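Local coordinates for 4-oxalocrotonate decarboxylase NahK (Pseudomonas putida, PDB 5D2K), which catalyses the metal-assisted decarboxylation of (3E)-2-oxohex-3-enedioate to 2-oxopent-4-enoate and carbon dioxide in naphthalene degradation, at residues E116-T121 against I143-V148. The protein carries 1 engineered substitution. Numbering follows the deposited sequence. Where two conformers were deposited one is given.
Sequences EISVVT and IPTVEV. With MG (magnesium ion), chain C; OOG (2-oxoadipic acid), chain D.
Glu116 and Glu147, on two neighbouring antiparallel strands of the FAH-type fold, meet at a magnesium ion. Glu116 OE2 and Glu147 OE1 each bind the metal at 2.0 Å. Glu114 is the third carboxylate ligand, and 2-oxoadipic acid chelates the ion through O4 and O5. A water completes the site and donates to Glu116 OE1 at 2.7 Å. The two carboxylates start differently: CG of Glu147 is anti to its backbone N (chi1 -159°), while CG of Glu116 lies beside its own N. Beyond CG both chains are extended, which carries their tips to the same ion. The other oxygen of Glu147, OE2, forms a salt bridge with Lys69, which probably helps to fix the carboxylate's rotation.

The close-packed part of the contact is the ladder from Glu116 to Ser118. Glu116 pairs with Thr145, and Ser118 with Ile143, both as hydrogen-bonded pairs. Between them Ile117 faces Pro144. On the Glu116 face, Ser118 OG donates to Thr145 OG1 at 2.8 Å, and the Thr145 hydroxyl in turn donates to Ile143 O at 2.9 Å. Ser118 N reaches the same carbonyl from the opposite face of its plane, so two donors grip that oxygen. An alanine in place of Thr145 would probably leave Ser118 OG without its acceptor and Ile143 O with one donor fewer.

The contact is looser toward Val120, which is partly exposed. Here the contact with 143-148 comes down to two methyls, Val120 CG2 and Ile143 CD1 at 3.8 Å; the backbone of Val120 bonds further along the partner strand, with Asp140 and Tyr141. On the other face of the sheet, Ile117 CD1 lies over the Ile143-Pro144 peptide bond, 3.6 Å from Ile143 O.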
loop_
_atom_site.group_PDB
_atom_site.type_symbol
_atom_site.label_atom_id
_atom_site.label_comp_id
_atom_site.label_asym_id
_atom_site.label_seq_id
_atom_site.Cartn_x
_atom_site.Cartn_y
_atom_site.Cartn_z
ATOM N N GLU A 116 -3.322 -8.304 3.376
ATOM C CA GLU A 116 -3.157 -8.294 1.915
ATOM C C GLU A 116 -2.427 -9.526 1.413
ATOM O O GLU A 116 -1.840 -10.280 2.191
ATOM C CB GLU A 116 -2.393 -7.033 1.455
ATOM C CG GLU A 116 -2.888 -5.756 2.135
ATOM C CD GLU A 116 -2.547 -4.462 1.428
ATOM O OE1 GLU A 116 -2.096 -4.470 0.265
ATOM O OE2 GLU A 116 -2.776 -3.410 2.049
ATOM N N ILE A 117 -2.469 -9.733 0.102
ATOM C CA ILE A 117 -1.596 -10.722 -0.499
ATOM C C ILE A 117 -0.685 -9.995 -1.493
ATOM O O ILE A 117 -1.122 -9.139 -2.282
ATOM C CB ILE A 117 -2.395 -11.896 -1.154
ATOM C CG1 ILE A 117 -1.454 -13.032 -1.581
ATOM C CG2 ILE A 117 -3.241 -11.421 -2.307
ATOM C CD1 ILE A 117 -0.739 -13.743 -0.408
ATOM N N SER A 118 0.606 -10.280 -1.384
ATOM C CA SER A 118 1.582 -9.662 -2.270
ATOM C C SER A 118 2.121 -10.658 -3.269
ATOM O O SER A 118 2.033 -11.872 -3.062
ATOM C CB SER A 118 2.752 -9.079 -1.477
ATOM O OG SER A 118 2.293 -8.151 -0.525
ATOM N N VAL A 119 2.693 -10.128 -4.342
ATOM C CA VAL A 119 3.383 -10.951 -5.333
ATOM C C VAL A 119 4.772 -10.394 -5.577
ATOM O O VAL A 119 5.027 -9.212 -5.341
ATOM C CB VAL A 119 2.621 -11.025 -6.693
ATOM C CG1 VAL A 119 1.249 -11.655 -6.505
ATOM C CG2 VAL A 119 2.510 -9.639 -7.341
ATOM N N VAL A 120 5.679 -11.262 -6.017
ATOM C CA VAL A 120 6.962 -10.823 -6.557
ATOM C C VAL A 120 6.988 -11.231 -8.015
ATOM O O VAL A 120 6.677 -12.367 -8.338
ATOM C CB VAL A 120 8.157 -11.437 -5.781
ATOM C CG1 VAL A 120 9.469 -11.206 -6.517
ATOM C CG2 VAL A 120 8.239 -10.819 -4.394
ATOM N N THR A 121 7.330 -10.298 -8.900
ATOM C CA THR A 121 7.322 -10.590 -10.330
ATOM C C THR A 121 8.669 -11.132 -10.797
ATOM O O THR A 121 9.687 -10.903 -10.147
ATOM C CB THR A 121 6.985 -9.342 -11.167
ATOM O OG1 THR A 121 8.059 -8.386 -11.083
ATOM C CG2 THR A 121 5.687 -8.705 -10.682
ATOM N N ILE A 143 3.248 -13.697 -1.363
ATOM C CA ILE A 143 3.696 -13.422 0.003
ATOM C C ILE A 143 2.576 -12.855 0.869
ATOM O O ILE A 143 2.122 -11.738 0.624
ATOM C CB ILE A 143 4.863 -12.411 0.014
ATOM C CG1 ILE A 143 6.073 -12.967 -0.742
ATOM C CG2 ILE A 143 5.246 -12.035 1.439
ATOM C CD1 ILE A 143 7.198 -11.964 -0.873
ATOM N N PRO A 144 2.130 -13.617 1.888
ATOM C CA PRO A 144 1.178 -13.044 2.854
ATOM C C PRO A 144 1.768 -11.790 3.488
ATOM O O PRO A 144 2.914 -11.830 3.935
ATOM C CB PRO A 144 1.004 -14.163 3.880
ATOM C CG PRO A 144 1.193 -15.424 3.066
ATOM C CD PRO A 144 2.354 -15.055 2.131
ATOM N N THR A 145 1.021 -10.687 3.476
ATOM C CA THR A 145 1.555 -9.401 3.918
ATOM C C THR A 145 0.498 -8.592 4.656
ATOM O O THR A 145 -0.614 -8.416 4.153
ATOM C CB THR A 145 2.058 -8.547 2.725
ATOM O OG1 THR A 145 2.969 -9.304 1.924
ATOM C CG2 THR A 145 2.764 -7.276 3.205
ATOM N N VAL A 146 0.853 -8.085 5.835
ATOM C CA VAL A 146 -0.001 -7.164 6.571
ATOM C C VAL A 146 0.548 -5.752 6.417
ATOM O O VAL A 146 1.722 -5.515 6.722
ATOM C CB VAL A 146 -0.070 -7.539 8.072
ATOM C CG1 VAL A 146 -0.893 -6.510 8.864
ATOM C CG2 VAL A 146 -0.685 -8.920 8.231
ATOM N N GLU A 147 -0.256 -4.823 5.905
ATOM C CA GLU A 147 0.195 -3.440 5.832
ATOM C C GLU A 147 -0.156 -2.698 7.100
ATOM O O GLU A 147 -1.206 -2.921 7.677
ATOM C CB GLU A 147 -0.414 -2.683 4.646
ATOM C CG GLU A 147 0.441 -1.449 4.305
ATOM C CD GLU A 147 -0.021 -0.644 3.095
ATOM O OE1 GLU A 147 -1.095 -0.927 2.524
ATOM O OE2 GLU A 147 0.709 0.304 2.729
ATOM N N VAL A 148 0.737 -1.810 7.524
ATOM C CA VAL A 148 0.391 -0.793 8.510
ATOM C C VAL A 148 0.237 0.506 7.750
ATOM O O VAL A 148 1.216 1.001 7.180
ATOM C CB VAL A 148 1.451 -0.642 9.612
ATOM C CG1 VAL A 148 0.957 0.359 10.674
ATOM C CG2 VAL A 148 1.758 -1.992 10.250
HETATM MG MG MG C . -2.880 -1.426 1.727
HETATM C C2 OOG D . -4.998 4.591 1.774
HETATM C C3 OOG D . -4.242 3.276 1.676
HETATM C C4 OOG D . -5.052 2.246 0.916
HETATM C C6 OOG D . -5.277 -0.344 0.718
HETATM O O4 OOG D . -4.754 -1.480 0.801
HETATM O O3 OOG D . -6.490 -0.215 0.415
HETATM C C5 OOG D . -4.430 0.871 1.006
HETATM C C1 OOG D . -5.727 4.673 3.101
HETATM O O1 OOG D . -5.431 5.566 3.947
HETATM O O2 OOG D . -6.641 3.845 3.352
HETATM O O5 OOG D . -3.268 0.693 1.300
HETATM O O HOH W 1 -2.045 -1.782 -0.155
#